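FprA (Mycobacterium tuberculosis, PDB 1LQT) uses FAD to pass electrons between NADPH and ferredoxin, and may in this way supply electrons to cytochrome P450 systems. Local coordinates at residues 10-16 with 37-41; 45-49 with 61-67; 50-55 with 129-135. One frame throughout, in Å; residues are numbered along the deposited sequence.

Contact 1: 10-16 with 37-41; sequences GSGPSAF and DMLEM. With FAD (flavin-adenine dinucleotide), chain H.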
# COMPACT_ATOMS: atom_id res chain seq x y z
N GLY A 10 2.64 5.96 12.59
CA GLY A 10 1.91 5.11 11.69
C GLY A 10 1.21 4.00 12.44
O GLY A 10 1.59 3.64 13.56
N SER A 11 0.19 3.42 11.79
CA SER A 11 -0.68 2.42 12.43
C SER A 11 -1.06 1.29 11.47
O SER A 11 -2.10 0.66 11.64
CB SER A 11 -1.91 3.09 13.00
OG SER A 11 -2.75 3.61 11.99
N GLY A 12 -0.21 1.05 10.48
CA GLY A 12 -0.36 -0.10 9.62
C GLY A 12 0.24 -1.34 10.23
O GLY A 12 0.58 -1.40 11.41
N PRO A 13 0.36 -2.40 9.42
CA PRO A 13 0.91 -3.66 9.92
C PRO A 13 2.25 -3.55 10.61
O PRO A 13 2.43 -4.13 11.66
CB PRO A 13 0.97 -4.53 8.66
CG PRO A 13 -0.04 -3.99 7.78
CD PRO A 13 -0.09 -2.51 8.01
N SER A 14 3.22 -2.87 10.02
CA SER A 14 4.53 -2.83 10.64
C SER A 14 4.48 -2.15 12.01
O SER A 14 5.12 -2.61 12.95
CB SER A 14 5.58 -2.21 9.72
OG SER A 14 5.44 -0.82 9.53
N ALA A 15 3.68 -1.10 12.13
CA ALA A 15 3.47 -0.43 13.41
C ALA A 15 2.89 -1.37 14.45
O ALA A 15 3.34 -1.42 15.59
CB ALA A 15 2.57 0.76 13.21
N PHE A 16 1.83 -2.10 14.06
CA PHE A 16 1.18 -3.00 15.01
C PHE A 16 2.00 -4.20 15.37
O PHE A 16 1.96 -4.67 16.52
CB PHE A 16 -0.22 -3.39 14.54
CG PHE A 16 -1.25 -2.42 14.99
CD1 PHE A 16 -1.68 -2.45 16.32
CD2 PHE A 16 -1.78 -1.46 14.14
CE1 PHE A 16 -2.61 -1.53 16.77
CE2 PHE A 16 -2.69 -0.55 14.62
CZ PHE A 16 -3.09 -0.58 15.92
N ASP A 37 2.69 4.66 22.49
CA ASP A 37 1.79 5.65 21.91
C ASP A 37 1.96 5.57 20.40
O ASP A 37 3.06 5.71 19.88
CB ASP A 37 2.14 7.05 22.37
CG ASP A 37 1.75 7.35 23.80
OD1 ASP A 37 0.95 6.58 24.36
OD2 ASP A 37 2.24 8.35 24.35
N MET A 38 0.86 5.36 19.71
CA MET A 38 0.83 5.25 18.26
C MET A 38 0.17 6.47 17.68
O MET A 38 -0.96 6.79 18.03
CB MET A 38 0.07 3.98 17.90
CG MET A 38 0.02 3.73 16.44
SD MET A 38 -0.78 2.14 16.03
CE MET A 38 0.44 0.96 16.43
N LEU A 39 0.90 7.19 16.83
CA LEU A 39 0.46 8.41 16.20
C LEU A 39 0.21 8.16 14.74
O LEU A 39 1.10 7.72 14.04
CB LEU A 39 1.58 9.47 16.31
CG LEU A 39 2.12 9.72 17.72
CD1 LEU A 39 3.08 10.94 17.65
CD2 LEU A 39 1.15 9.83 18.76
N GLU A 40 -0.98 8.46 14.28
CA GLU A 40 -1.41 8.14 12.93
C GLU A 40 -1.96 9.37 12.24
O GLU A 40 -2.79 10.08 12.77
CB GLU A 40 -2.47 7.05 12.98
CG GLU A 40 -3.28 6.85 11.69
CD GLU A 40 -2.44 6.49 10.48
OE1 GLU A 40 -1.57 5.60 10.62
OE2 GLU A 40 -2.67 7.10 9.41
N MET A 41 -1.49 9.56 11.01
CA MET A 41 -1.88 10.67 10.16
C MET A 41 -3.40 10.79 9.89
O MET A 41 -3.94 11.88 9.84
CB MET A 41 -1.15 10.44 8.81
CG MET A 41 -1.64 11.34 7.68
SD MET A 41 -0.45 11.52 6.36
CE MET A 41 -0.54 9.82 5.46
PA FAD H . 1.26 1.03 5.67
O1A FAD H . 1.26 1.89 4.47
O2A FAD H . 0.29 -0.09 5.78
O5B FAD H . 1.02 1.96 6.96
C5B FAD H . 1.67 3.23 7.06
C4B FAD H . 0.84 4.07 8.01
O4B FAD H . 1.61 5.21 8.35
C3B FAD H . -0.48 4.58 7.41
O3B FAD H . -1.58 4.38 8.26
C2B FAD H . -0.18 6.04 7.17
O2B FAD H . -1.30 6.90 7.13
C1B FAD H . 0.78 6.35 8.33
N9A FAD H . 1.62 7.53 8.13
C8A FAD H . 2.36 7.82 7.01
N7A FAD H . 3.03 8.95 7.14
C5A FAD H . 2.68 9.43 8.39
C6A FAD H . 3.06 10.59 9.08
N6A FAD H . 3.93 11.47 8.61
N1A FAD H . 2.53 10.76 10.32
C2A FAD H . 1.69 9.83 10.83
N3A FAD H . 1.29 8.70 10.23
C4A FAD H . 1.81 8.54 9.01
N1 FAD H . -0.71 -7.53 1.45
C2 FAD H . -1.36 -8.70 1.67
O2 FAD H . -0.93 -9.53 2.45
N3 FAD H . -2.53 -8.96 0.97
C4 FAD H . -3.12 -8.07 0.12
O4 FAD H . -4.20 -8.35 -0.46
C4X FAD H . -2.47 -6.85 -0.06
N5 FAD H . -3.01 -5.88 -0.89
C5X FAD H . -2.34 -4.70 -1.08
C6 FAD H . -2.87 -3.75 -1.93
C7 FAD H . -2.19 -2.58 -2.22
C7M FAD H . -2.81 -1.56 -3.13
C8 FAD H . -0.96 -2.35 -1.60
C8M FAD H . -0.17 -1.11 -1.90
C9 FAD H . -0.42 -3.30 -0.73
C9A FAD H . -1.10 -4.48 -0.46
N10 FAD H . -0.57 -5.45 0.40
C10 FAD H . -1.26 -6.62 0.62
C1' FAD H . 0.71 -5.24 1.14
C2' FAD H . 0.47 -4.55 2.48
O2' FAD H . -0.40 -3.46 2.27
C3' FAD H . 1.82 -4.05 3.05
O3' FAD H . 2.70 -5.14 3.29
C4' FAD H . 1.73 -3.35 4.40
O4' FAD H . 0.53 -2.60 4.53
C5' FAD H . 2.94 -2.43 4.61
O5' FAD H . 2.86 -2.01 5.97
P FAD H . 3.52 -0.68 6.54
O1P FAD H . 3.18 -0.71 7.98
O2P FAD H . 4.96 -0.53 6.17
O3P FAD H . 2.79 0.52 5.81
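Glu40, which follows Leu39 of strand 34-40, spends its carboxylate on both the protein and the cofactor. Its OE1 accepts from Ser11 OG at 2.7 Å and from the FAD ribose hydroxyl O3B, also at 2.7 Å, while Glu40 OE2 takes the neighbouring hydroxyl, FAD O2B, at 2.7 Å and a further bond from the backbone NH of Leu42. The backbone ties the two segments together just beside this: Gly10 N donates to Leu39 O over 2.8 Å, almost straight at 174°. Gly10 O has no polar partner in the model; the nearest atom of 37-41 is Met38 CG, at 3.3 Å. At the start of helix 13-28, Ser14 gives FAD O1P two bonds, 3.0 Å from Ser14 N and 2.7 Å from Ser14 OG. The glycines leave room for the cofactor: a CB on Gly10 would run into FAD O4B, and one on Gly12, the N-cap, into FAD O5B. Between strand and helix, Met38 makes a Met-aromatic contact with Phe16, its SD 3.9 Å from the centroid of the Phe16 ring and its CE almost on the ring normal at 3.7 Å; Ala15 CB packs on Met38 CE at 3.9 Å. This is the beta-alpha-beta unit of a Rossmann-type dinucleotide fold, with Gly10, Gly12 and Ala15 fitting the GxGxxA pattern. The chemistry implies a division of tasks: the helix start holds one phosphate oxygen, O1P, through the neutral donors of Ser14, and the carboxylate of Glu40 takes both ribose hydroxyls.

Contact 2: 45-49 with 61-67; sequences PWGLV and KSISKQF. With FAD (flavin-adenine dinucleotide), chain H.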
# COMPACT_ATOMS: atom_id res chain seq x y z
N PRO A 45 -7.03 3.83 11.87
CA PRO A 45 -5.83 2.99 11.89
C PRO A 45 -5.83 2.00 10.75
O PRO A 45 -6.76 1.91 9.94
CB PRO A 45 -5.96 2.27 13.24
CG PRO A 45 -7.46 2.05 13.34
CD PRO A 45 -8.05 3.32 12.80
N TRP A 46 -4.73 1.25 10.70
CA TRP A 46 -4.55 0.02 9.92
C TRP A 46 -3.82 0.19 8.59
O TRP A 46 -3.51 -0.78 7.92
CB TRP A 46 -5.82 -0.83 9.77
CG TRP A 46 -6.51 -1.14 11.10
CD1 TRP A 46 -5.96 -1.12 12.38
CD2 TRP A 46 -7.85 -1.54 11.26
NE1 TRP A 46 -6.91 -1.45 13.30
CE2 TRP A 46 -8.09 -1.69 12.64
CE3 TRP A 46 -8.91 -1.76 10.38
CZ2 TRP A 46 -9.34 -2.09 13.15
CZ3 TRP A 46 -10.13 -2.16 10.88
CH2 TRP A 46 -10.34 -2.29 12.25
N GLY A 47 -3.53 1.42 8.21
CA GLY A 47 -2.75 1.68 7.03
C GLY A 47 -3.36 1.03 5.82
O GLY A 47 -4.57 1.12 5.57
N LEU A 48 -2.53 0.39 5.02
CA LEU A 48 -2.97 -0.23 3.76
C LEU A 48 -3.88 -1.42 4.01
O LEU A 48 -4.57 -1.85 3.08
CB LEU A 48 -1.79 -0.63 2.91
CG LEU A 48 -1.00 0.51 2.26
CD1 LEU A 48 0.27 -0.04 1.65
CD2 LEU A 48 -1.83 1.22 1.20
N VAL A 49 -3.95 -1.98 5.22
CA VAL A 49 -4.94 -3.03 5.43
C VAL A 49 -6.34 -2.46 5.16
O VAL A 49 -7.20 -3.14 4.61
CB VAL A 49 -4.82 -3.65 6.83
CG1 VAL A 49 -5.99 -4.55 7.18
CG2 VAL A 49 -3.52 -4.40 6.97
N LYS A 61 -8.17 -8.70 5.33
CA LYS A 61 -8.36 -7.57 6.24
C LYS A 61 -8.65 -8.00 7.67
O LYS A 61 -8.53 -7.21 8.59
CB LYS A 61 -9.44 -6.63 5.72
CG LYS A 61 -9.15 -5.97 4.39
CD LYS A 61 -10.31 -5.10 3.94
CE LYS A 61 -10.09 -4.43 2.62
NZ LYS A 61 -9.32 -3.13 2.64
N SER A 62 -9.03 -9.25 7.87
CA SER A 62 -9.32 -9.76 9.20
C SER A 62 -8.12 -9.70 10.12
O SER A 62 -8.29 -9.86 11.33
CB SER A 62 -9.84 -11.20 9.12
OG SER A 62 -8.81 -12.05 8.63
N ILE A 63 -6.92 -9.51 9.58
CA ILE A 63 -5.74 -9.33 10.41
C ILE A 63 -5.95 -8.14 11.36
O ILE A 63 -5.32 -8.06 12.38
CB ILE A 63 -4.48 -9.11 9.50
CG1 ILE A 63 -3.18 -9.04 10.32
CG2 ILE A 63 -4.61 -7.85 8.68
CD1 ILE A 63 -2.83 -10.33 11.04
N SER A 64 -6.83 -7.21 10.98
CA SER A 64 -7.10 -6.08 11.85
C SER A 64 -7.57 -6.49 13.24
O SER A 64 -7.38 -5.75 14.18
CB SER A 64 -8.07 -5.13 11.17
OG SER A 64 -9.33 -5.72 10.95
N LYS A 65 -8.17 -7.67 13.37
CA LYS A 65 -8.58 -8.12 14.69
C LYS A 65 -7.40 -8.25 15.62
O LYS A 65 -7.49 -7.98 16.80
CB LYS A 65 -9.27 -9.47 14.57
CG LYS A 65 -10.64 -9.43 14.01
CD LYS A 65 -11.64 -9.03 15.07
CE LYS A 65 -13.04 -9.29 14.65
NZ LYS A 65 -13.94 -8.97 15.77
N GLN A 66 -6.28 -8.73 15.10
CA GLN A 66 -5.04 -8.84 15.87
C GLN A 66 -4.59 -7.46 16.34
O GLN A 66 -4.13 -7.30 17.47
CB GLN A 66 -3.91 -9.44 15.01
CG GLN A 66 -3.96 -10.87 14.75
CD GLN A 66 -2.66 -11.38 14.10
OE1 GLN A 66 -1.55 -10.77 14.23
NE2 GLN A 66 -2.79 -12.49 13.40
N PHE A 67 -4.67 -6.48 15.45
CA PHE A 67 -4.30 -5.13 15.79
C PHE A 67 -5.21 -4.59 16.89
O PHE A 67 -4.75 -3.92 17.80
CB PHE A 67 -4.35 -4.20 14.55
CG PHE A 67 -3.52 -4.67 13.35
CD1 PHE A 67 -2.53 -5.64 13.47
CD2 PHE A 67 -3.79 -4.16 12.11
CE1 PHE A 67 -1.80 -6.01 12.36
CE2 PHE A 67 -3.06 -4.55 10.99
CZ PHE A 67 -2.09 -5.47 11.13
PA FAD H . 1.26 1.03 5.67
O1A FAD H . 1.26 1.89 4.47
O2A FAD H . 0.29 -0.09 5.78
O5B FAD H . 1.02 1.96 6.96
C5B FAD H . 1.67 3.23 7.06
C4B FAD H . 0.84 4.07 8.01
O4B FAD H . 1.61 5.21 8.35
C3B FAD H . -0.48 4.58 7.41
O3B FAD H . -1.58 4.38 8.26
C2B FAD H . -0.18 6.04 7.17
O2B FAD H . -1.30 6.90 7.13
C1B FAD H . 0.78 6.35 8.33
N9A FAD H . 1.62 7.53 8.13
C8A FAD H . 2.36 7.82 7.01
N7A FAD H . 3.03 8.95 7.14
C5A FAD H . 2.68 9.43 8.39
C6A FAD H . 3.06 10.59 9.08
N6A FAD H . 3.93 11.47 8.61
N1A FAD H . 2.53 10.76 10.32
C2A FAD H . 1.69 9.83 10.83
N3A FAD H . 1.29 8.70 10.23
C4A FAD H . 1.81 8.54 9.01
N1 FAD H . -0.71 -7.53 1.45
C2 FAD H . -1.36 -8.70 1.67
O2 FAD H . -0.93 -9.53 2.45
N3 FAD H . -2.53 -8.96 0.97
C4 FAD H . -3.12 -8.07 0.12
O4 FAD H . -4.20 -8.35 -0.46
C4X FAD H . -2.47 -6.85 -0.06
N5 FAD H . -3.01 -5.88 -0.89
C5X FAD H . -2.34 -4.70 -1.08
C6 FAD H . -2.87 -3.75 -1.93
C7 FAD H . -2.19 -2.58 -2.22
C7M FAD H . -2.81 -1.56 -3.13
C8 FAD H . -0.96 -2.35 -1.60
C8M FAD H . -0.17 -1.11 -1.90
C9 FAD H . -0.42 -3.30 -0.73
C9A FAD H . -1.10 -4.48 -0.46
N10 FAD H . -0.57 -5.45 0.40
C10 FAD H . -1.26 -6.62 0.62
C1' FAD H . 0.71 -5.24 1.14
C2' FAD H . 0.47 -4.55 2.48
O2' FAD H . -0.40 -3.46 2.27
C3' FAD H . 1.82 -4.05 3.05
O3' FAD H . 2.70 -5.14 3.29
C4' FAD H . 1.73 -3.35 4.40
O4' FAD H . 0.53 -2.60 4.53
C5' FAD H . 2.94 -2.43 4.61
O5' FAD H . 2.86 -2.01 5.97
P FAD H . 3.52 -0.68 6.54
O1P FAD H . 3.18 -0.71 7.98
O2P FAD H . 4.96 -0.53 6.17
O3P FAD H . 2.79 0.52 5.81
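A serine methylene sits squarely on an indole: Ser64 CB lies 3.4 Å from the centroid of the six-membered ring of Trp46 and only 7° off its normal, a CH-pi contact over the ring face. The hydroxyl of the same residue turns back on its own segment, Ser64 OG donating to Lys61 O at 2.9 Å. The other end of the indole meets Phe67, Trp46 CD1 to Phe67 CD2 at 3.7 Å, with the planes inclined at 57°. Val49 fills the space beyond, placing CG2 4.0 Å from Phe67 CE2 at the ring edge and CG1 3.9 Å from Ile63 CG2. One hydrogen bond links the two segments, from Lys61 NZ to Val49 O at 2.9 Å; the same ammonium also serves Val53 O, so the lysine holds the chain as it leaves helix 48-51. Outside the pair, Trp423 meets Trp46 edge-to-face and Phe16 stacks on Phe67. Gly47, the N-cap of the short helix, has a positive phi and passes so near the cofactor that a CB would clash with FAD O5B, and the next amide, Leu48 N, donates to FAD O2A at 3.0 Å and 172°. Segment 61-67 thus packs against the segment whose helix start, at Leu48 N, meets the FAD pyrophosphate, part of the cofactor site in the FAD-binding domain of this ferredoxin-NADP reductase.

Contact 3: 50-55 with 129-135; sequences RSGVAP and VGWYNAH. With FAD (flavin-adenine dinucleotide), chain H.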
# COMPACT_ATOMS: atom_id res chain seq x y z
N ARG A 50 -6.58 -1.24 5.58
CA ARG A 50 -7.81 -0.52 5.28
C ARG A 50 -7.80 0.13 3.91
O ARG A 50 -8.75 -0.07 3.13
CB ARG A 50 -8.07 0.53 6.36
CG ARG A 50 -9.28 1.40 6.09
CD ARG A 50 -9.47 2.47 7.11
NE ARG A 50 -10.39 3.50 6.70
CZ ARG A 50 -11.67 3.62 7.09
NH1 ARG A 50 -12.22 2.73 7.89
NH2 ARG A 50 -12.39 4.63 6.67
N SER A 51 -6.75 0.87 3.56
CA SER A 51 -6.81 1.73 2.39
C SER A 51 -6.18 1.18 1.12
O SER A 51 -6.32 1.80 0.08
CB SER A 51 -6.19 3.07 2.68
OG SER A 51 -4.77 3.01 2.76
N GLY A 52 -5.50 0.05 1.24
CA GLY A 52 -4.79 -0.54 0.12
C GLY A 52 -5.40 -1.83 -0.38
O GLY A 52 -5.81 -1.91 -1.52
N VAL A 53 -5.49 -2.81 0.50
CA VAL A 53 -6.09 -4.08 0.18
C VAL A 53 -7.41 -3.82 -0.53
O VAL A 53 -8.24 -3.01 -0.09
CB VAL A 53 -6.28 -4.95 1.44
CG1 VAL A 53 -6.99 -6.23 1.09
CG2 VAL A 53 -4.95 -5.25 2.12
N ALA A 54 -7.62 -4.51 -1.64
CA ALA A 54 -8.76 -4.25 -2.48
C ALA A 54 -10.08 -4.56 -1.78
O ALA A 54 -10.14 -5.45 -0.94
CB ALA A 54 -8.64 -5.07 -3.74
N PRO A 55 -11.14 -3.85 -2.17
CA PRO A 55 -12.44 -4.08 -1.51
C PRO A 55 -13.02 -5.47 -1.79
O PRO A 55 -13.87 -5.91 -1.05
CB PRO A 55 -13.30 -2.93 -2.04
CG PRO A 55 -12.68 -2.58 -3.33
CD PRO A 55 -11.18 -2.71 -3.10
N VAL A 129 -6.22 3.56 -6.28
CA VAL A 129 -6.51 2.73 -5.14
C VAL A 129 -6.98 3.57 -3.96
O VAL A 129 -7.98 3.25 -3.29
CB VAL A 129 -5.29 1.89 -4.73
CG1 VAL A 129 -5.55 1.13 -3.43
CG2 VAL A 129 -4.88 0.92 -5.85
N GLY A 130 -6.24 4.62 -3.65
CA GLY A 130 -6.67 5.48 -2.56
C GLY A 130 -8.08 5.99 -2.78
O GLY A 130 -8.89 6.06 -1.87
N TRP A 131 -8.36 6.38 -4.02
CA TRP A 131 -9.69 6.87 -4.35
C TRP A 131 -10.76 5.78 -4.19
O TRP A 131 -11.77 6.01 -3.54
CB TRP A 131 -9.66 7.45 -5.77
CG TRP A 131 -10.98 7.89 -6.28
CD1 TRP A 131 -11.67 9.01 -5.97
CD2 TRP A 131 -11.76 7.20 -7.24
NE1 TRP A 131 -12.84 9.08 -6.69
CE2 TRP A 131 -12.91 7.97 -7.48
CE3 TRP A 131 -11.59 6.03 -7.96
CZ2 TRP A 131 -13.90 7.57 -8.40
CZ3 TRP A 131 -12.55 5.64 -8.86
CH2 TRP A 131 -13.67 6.39 -9.06
N TYR A 132 -10.52 4.60 -4.74
CA TYR A 132 -11.55 3.58 -4.64
C TYR A 132 -11.70 3.00 -3.24
O TYR A 132 -12.73 2.43 -2.92
CB TYR A 132 -11.49 2.52 -5.73
CG TYR A 132 -10.37 1.51 -5.76
CD1 TYR A 132 -10.09 0.67 -4.72
CD2 TYR A 132 -9.62 1.35 -6.92
CE1 TYR A 132 -9.10 -0.32 -4.84
CE2 TYR A 132 -8.66 0.38 -7.05
CZ TYR A 132 -8.40 -0.48 -6.01
OH TYR A 132 -7.43 -1.45 -6.19
N ASN A 133 -10.67 3.17 -2.41
CA ASN A 133 -10.74 2.72 -1.04
C ASN A 133 -11.05 3.83 -0.03
O ASN A 133 -10.94 3.62 1.17
CB ASN A 133 -9.49 1.95 -0.62
CG ASN A 133 -9.54 0.49 -0.96
OD1 ASN A 133 -10.63 -0.11 -1.04
ND2 ASN A 133 -8.38 -0.12 -1.09
N ALA A 134 -11.49 4.98 -0.52
CA ALA A 134 -11.98 6.07 0.33
C ALA A 134 -10.90 6.62 1.26
O ALA A 134 -11.20 7.09 2.35
CB ALA A 134 -13.21 5.67 1.12
N HIS A 135 -9.65 6.60 0.82
CA HIS A 135 -8.59 7.27 1.57
C HIS A 135 -8.82 8.78 1.42
O HIS A 135 -8.96 9.27 0.31
CB HIS A 135 -7.25 6.88 0.96
CG HIS A 135 -6.06 7.38 1.72
ND1 HIS A 135 -5.86 8.72 1.98
CD2 HIS A 135 -5.03 6.70 2.26
CE1 HIS A 135 -4.73 8.82 2.66
NE2 HIS A 135 -4.19 7.62 2.83
PA FAD H . 1.26 1.03 5.67
O1A FAD H . 1.26 1.89 4.47
O2A FAD H . 0.29 -0.09 5.78
O5B FAD H . 1.02 1.96 6.96
C5B FAD H . 1.67 3.23 7.06
C4B FAD H . 0.84 4.07 8.01
O4B FAD H . 1.61 5.21 8.35
C3B FAD H . -0.48 4.58 7.41
O3B FAD H . -1.58 4.38 8.26
C2B FAD H . -0.18 6.04 7.17
O2B FAD H . -1.30 6.90 7.13
C1B FAD H . 0.78 6.35 8.33
N9A FAD H . 1.62 7.53 8.13
C8A FAD H . 2.36 7.82 7.01
N7A FAD H . 3.03 8.95 7.14
C5A FAD H . 2.68 9.43 8.39
C6A FAD H . 3.06 10.59 9.08
N6A FAD H . 3.93 11.47 8.61
N1A FAD H . 2.53 10.76 10.32
C2A FAD H . 1.69 9.83 10.83
N3A FAD H . 1.29 8.70 10.23
C4A FAD H . 1.81 8.54 9.01
N1 FAD H . -0.71 -7.53 1.45
C2 FAD H . -1.36 -8.70 1.67
O2 FAD H . -0.93 -9.53 2.45
N3 FAD H . -2.53 -8.96 0.97
C4 FAD H . -3.12 -8.07 0.12
O4 FAD H . -4.20 -8.35 -0.46
C4X FAD H . -2.47 -6.85 -0.06
N5 FAD H . -3.01 -5.88 -0.89
C5X FAD H . -2.34 -4.70 -1.08
C6 FAD H . -2.87 -3.75 -1.93
C7 FAD H . -2.19 -2.58 -2.22
C7M FAD H . -2.81 -1.56 -3.13
C8 FAD H . -0.96 -2.35 -1.60
C8M FAD H . -0.17 -1.11 -1.90
C9 FAD H . -0.42 -3.30 -0.73
C9A FAD H . -1.10 -4.48 -0.46
N10 FAD H . -0.57 -5.45 0.40
C10 FAD H . -1.26 -6.62 0.62
C1' FAD H . 0.71 -5.24 1.14
C2' FAD H . 0.47 -4.55 2.48
O2' FAD H . -0.40 -3.46 2.27
C3' FAD H . 1.82 -4.05 3.05
O3' FAD H . 2.70 -5.14 3.29
C4' FAD H . 1.73 -3.35 4.40
O4' FAD H . 0.53 -2.60 4.53
C5' FAD H . 2.94 -2.43 4.61
O5' FAD H . 2.86 -2.01 5.97
P FAD H . 3.52 -0.68 6.54
O1P FAD H . 3.18 -0.71 7.98
O2P FAD H . 4.96 -0.53 6.17
O3P FAD H . 2.79 0.52 5.81
O HOH W 1 -11.55 6.93 5.09
O HOH W 2 -6.33 -2.62 -4.12
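Asn133 binds the chain leaving helix 48-51 through its amide nitrogen: Asn133 ND2 donates to Val53 O at 3.1 Å and, more weakly, to Ser51 O at 3.0 Å. The residue stands where helix 125-132 ends in a Schellman motif, with Ala134 at positive phi as C-prime, His135 N bonded to Gly130 O at 2.8 Å and Ala134 N to Trp131 O at 3.2 Å. Two waters extend the polar network. One accepts from Arg50 NH2 at 2.9 Å and donates to Ala134 O at 2.8 Å, while Arg50 NH1 forms a salt bridge with Glu430; the other donates to Gly52 O at 2.7 Å and accepts from Tyr132 OH at 2.6 Å. Lys443 joins the two segments from outside, its NZ donating to both Arg50 O and Asn133 O. Packing completes the contact: Pro55 CD rests 3.6 Å from Tyr132 CE1, and Ser51 OG lies 3.7 Å from His135 CD2 at the imidazole edge. The inner side of the contact borders the flavin, where Val53 CG2 is 3.6 Å from FAD N5, and the dimethyl end of the isoalloxazine is met from both segments, FAD C7M lying 3.4 Å from Gly52 O and 3.9 Å from Val129 CG1.

How the contacts relate
The three contacts follow the extended FAD from adenosine to flavin. Contact 1, within the beta-alpha-beta unit of strand 4-9, helix 13-28 and strand 34-40, closes before the others open; contacts 2 and 3 share helix 48-51 and cross along the chain. Centres of contacts 1 and 2 are about 11 Å apart, of 2 and 3 about 13 Å, and of 1 and 3 about 17 Å. Contact 2 touches both others, through Ser11 O to Trp46 N at 2.9 Å and Leu48 O to Val53 N at 2.9 Å, whereas 1 and 3 do not meet. One continuous run, 37-55, thus passes from ribose to pyrophosphate to isoalloxazine, and helix 125-132 joins at the flavin end.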